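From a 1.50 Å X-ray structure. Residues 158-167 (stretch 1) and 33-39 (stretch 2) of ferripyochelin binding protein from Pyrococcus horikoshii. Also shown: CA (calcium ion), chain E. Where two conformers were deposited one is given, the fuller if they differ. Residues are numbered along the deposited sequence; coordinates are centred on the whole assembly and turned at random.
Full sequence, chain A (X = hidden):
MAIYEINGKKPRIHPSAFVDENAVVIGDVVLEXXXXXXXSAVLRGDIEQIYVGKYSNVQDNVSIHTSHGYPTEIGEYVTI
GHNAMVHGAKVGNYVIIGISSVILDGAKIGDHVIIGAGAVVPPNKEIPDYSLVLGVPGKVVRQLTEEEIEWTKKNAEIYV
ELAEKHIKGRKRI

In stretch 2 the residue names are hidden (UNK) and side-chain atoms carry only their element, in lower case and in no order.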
# COMPACT_ATOMS: atom_id res chain seq x y z
N ILE A 158 -6.51 21.59 4.13
CA ILE A 158 -7.00 21.28 2.79
C ILE A 158 -7.88 20.04 2.89
O ILE A 158 -8.96 19.97 2.29
CB ILE A 158 -5.83 21.00 1.82
CG1 ILE A 158 -5.07 22.29 1.53
CG2 ILE A 158 -6.35 20.37 0.53
CD1 ILE A 158 -3.88 22.13 0.61
N TYR A 159 -7.43 19.07 3.67
CA TYR A 159 -8.17 17.83 3.84
C TYR A 159 -9.46 17.97 4.63
O TYR A 159 -10.43 17.25 4.37
CB TYR A 159 -7.29 16.77 4.49
CG TYR A 159 -6.70 15.88 3.45
CD1 TYR A 159 -5.50 16.20 2.82
CD2 TYR A 159 -7.40 14.75 3.00
CE1 TYR A 159 -5.01 15.44 1.76
CE2 TYR A 159 -6.93 13.99 1.95
CZ TYR A 159 -5.74 14.33 1.34
OH TYR A 159 -5.30 13.57 0.28
N VAL A 160 -9.49 18.89 5.59
CA VAL A 160 -10.71 19.09 6.35
C VAL A 160 -11.79 19.55 5.37
O VAL A 160 -12.93 19.09 5.44
CB VAL A 160 -10.51 20.16 7.44
CG1 VAL A 160 -11.85 20.54 8.05
CG2 VAL A 160 -9.58 19.62 8.52
N GLU A 161 -11.43 20.43 4.45
CA GLU A 161 -12.38 20.93 3.47
C GLU A 161 -12.75 19.83 2.47
O GLU A 161 -13.92 19.69 2.10
CB GLU A 161 -11.78 22.12 2.72
CG GLU A 161 -11.40 23.29 3.61
CD GLU A 161 -12.57 23.82 4.42
OE1 GLU A 161 -13.58 24.23 3.81
OE2 GLU A 161 -12.48 23.83 5.67
N LEU A 162 -11.76 19.05 2.05
CA LEU A 162 -11.98 17.96 1.11
C LEU A 162 -12.96 16.96 1.71
O LEU A 162 -13.88 16.49 1.03
CB LEU A 162 -10.64 17.28 0.80
CG LEU A 162 -10.45 16.62 -0.57
CD1 LEU A 162 -10.85 17.59 -1.68
CD2 LEU A 162 -8.99 16.21 -0.72
N ALA A 163 -12.77 16.64 2.98
CA ALA A 163 -13.64 15.70 3.68
C ALA A 163 -15.08 16.17 3.62
O ALA A 163 -15.99 15.39 3.35
CB ALA A 163 -13.18 15.56 5.13
N GLU A 164 -15.31 17.46 3.89
CA GLU A 164 -16.67 17.97 3.85
C GLU A 164 -17.25 17.87 2.44
O GLU A 164 -18.43 17.59 2.28
CB GLU A 164 -16.71 19.42 4.33
CG GLU A 164 -18.12 19.96 4.53
CD GLU A 164 -18.16 21.25 5.31
OE1 GLU A 164 -17.77 21.24 6.50
OE2 GLU A 164 -18.57 22.28 4.73
N LYS A 165 -16.42 18.10 1.43
CA LYS A 165 -16.88 18.01 0.05
C LYS A 165 -17.37 16.60 -0.27
O LYS A 165 -18.36 16.42 -0.97
CB LYS A 165 -15.77 18.38 -0.93
CG LYS A 165 -15.47 19.87 -1.06
CD LYS A 165 -15.15 20.22 -2.52
CE LYS A 165 -14.58 19.03 -3.28
NZ LYS A 165 -15.16 18.93 -4.65
N HIS A 166 -16.66 15.60 0.24
CA HIS A 166 -17.03 14.21 0.01
C HIS A 166 -18.29 13.85 0.80
O HIS A 166 -19.17 13.15 0.30
CB HIS A 166 -15.89 13.27 0.41
CG HIS A 166 -14.81 13.17 -0.62
ND1 HIS A 166 -14.66 12.07 -1.44
CD2 HIS A 166 -13.83 14.04 -0.97
CE1 HIS A 166 -13.63 12.27 -2.25
NE2 HIS A 166 -13.11 13.45 -1.99
N ILE A 167 -18.36 14.32 2.04
CA ILE A 167 -19.52 14.04 2.88
C ILE A 167 -20.79 14.52 2.19
O ILE A 167 -21.81 13.82 2.19
CB ILE A 167 -19.41 14.75 4.25
CG1 ILE A 167 -18.29 14.12 5.07
CG2 ILE A 167 -20.73 14.67 5.00
CD1 ILE A 167 -17.96 14.88 6.35
N UNK A 33 -13.17 15.10 15.89
CA UNK A 33 -13.76 16.08 14.99
C UNK A 33 -12.92 16.47 13.77
O UNK A 33 -11.71 16.68 13.88
c UNK A 33 -14.13 17.31 15.82
c UNK A 33 -14.58 18.54 15.06
c UNK A 33 -15.06 19.63 16.01
o UNK A 33 -14.64 19.60 17.19
o UNK A 33 -15.83 20.50 15.58
N UNK A 34 -13.59 16.54 12.62
CA UNK A 34 -12.98 16.93 11.36
C UNK A 34 -11.85 16.04 10.86
O UNK A 34 -10.99 16.49 10.10
c UNK A 34 -12.54 18.39 11.43
c UNK A 34 -13.71 19.35 11.57
n UNK A 34 -15.37 21.41 12.94
c UNK A 34 -13.26 20.79 11.75
c UNK A 34 -14.46 21.74 11.81
N UNK A 35 -11.84 14.79 11.30
CA UNK A 35 -10.83 13.85 10.83
C UNK A 35 -11.40 13.23 9.57
O UNK A 35 -12.59 13.37 9.27
c UNK A 35 -9.89 13.27 13.09
c UNK A 35 -10.55 12.72 11.84
o UNK A 35 -11.78 12.07 12.19
N UNK A 36 -10.56 12.55 8.81
CA UNK A 36 -11.01 11.90 7.60
C UNK A 36 -10.19 10.65 7.33
O UNK A 36 -8.98 10.63 7.53
o UNK A 36 -9.66 13.45 6.25
c UNK A 36 -10.94 12.87 6.40
N UNK A 37 -10.88 9.60 6.90
CA UNK A 37 -10.26 8.32 6.59
C UNK A 37 -10.68 8.03 5.15
O UNK A 37 -11.87 7.93 4.84
c UNK A 37 -10.12 5.88 7.18
c UNK A 37 -10.75 7.22 7.55
c UNK A 37 -10.39 7.58 8.98
N UNK A 38 -9.68 7.90 4.29
CA UNK A 38 -9.92 7.73 2.87
C UNK A 38 -9.99 6.31 2.33
O UNK A 38 -9.69 5.35 3.03
c UNK A 38 -10.85 10.98 0.95
c UNK A 38 -11.64 12.09 0.72
c UNK A 38 -11.56 13.23 1.55
c UNK A 38 -8.47 10.63 3.67
c UNK A 38 -9.05 10.03 2.58
n UNK A 38 -9.00 11.89 3.85
c UNK A 38 -9.91 12.14 2.87
c UNK A 38 -9.98 10.98 2.05
c UNK A 38 -8.89 8.60 2.14
c UNK A 38 -10.72 13.26 2.63
N UNK A 39 -10.43 6.15 1.06
CA UNK A 39 -10.55 4.82 0.46
C UNK A 39 -9.40 3.85 0.67
O UNK A 39 -8.24 4.20 0.50
c UNK A 39 -10.76 7.20 0.08
c UNK A 39 -10.74 5.14 -1.03
c UNK A 39 -11.48 6.43 -1.00
CA CA E . -19.17 23.30 7.00
O HOH W 1 -16.89 24.34 6.72
O HOH W 2 -19.69 24.77 5.05

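Position 33 carries three side-chain carbons in a row, the last holding two oxygens. It makes no contact with the helix of stretch 1. That is a carboxylate at the end of a two-carbon arm, so the residue is glutamate, E33.

Position 34 has four carbons in a row ending in a nitrogen. The carbons of the chain pack on V160. An unbranched chain with a terminal amine is lysine, K34. Its NZ lies 2.8 Å from OE2 of E33, a salt bridge whose hydrogen bond is weak. In the packing on V160, CD of K34 is 4.0 Å from CG1 of V160. The backbone also takes part: O of K34 is 3.8 Å from CG2 of V160.

Position 35 has one carbon that carries one oxygen and one carbon. Its CA-to-CB bond points away from the helix, and the side chain stays out of contact. This branched hydroxyl side chain is threonine, T35.

Position 36 has one carbon followed by one oxygen. Its CA-to-CB bond points toward the helix, and the carbon lies against CB of A163. This is the side chain of serine, S36. Its CB sits 3.7 Å from CB of A163, a close approach between two small side chains.

Position 37 has three carbons, one carrying the other two. It is out of reach of the helix. It is a beta-branched residue without a heteroatom, valine, V37.

Position 38 has one carbon leading to fused five- and six-membered rings that hold eight carbons and one nitrogen. On the helix the rings meet Y159, L162, A163 and H166. This indole is tryptophan, W38. Its NE1 donates a weak hydrogen bond to OG of S36 at 2.9 Å.

Position 39 has three carbons that close a ring onto the backbone nitrogen. The ring makes no contact with stretch 1. It is proline, P39.

The contact centres on W38, which has the largest area covered by the other stretch. The edge of Y159 is directed at the face of the indole in an offset arrangement, with CE2 of Y159 3.6 Å from CE2 of W38. The six-membered ring in turn presents its edge to the face of H166, where CZ3 of W38 is 3.4 Å from NE2 of H166. Between these rings, CH2 of W38 lies 4.1 Å from CG of L162 and 3.9 Å from CA of A163. No hydrogen bond crosses between the stretches. Packing holds this contact, through aromatic edges and faces around W38 and smaller apolar contacts at A163 and V160.

Stretch 2, residues 33-39: EKTSVWP
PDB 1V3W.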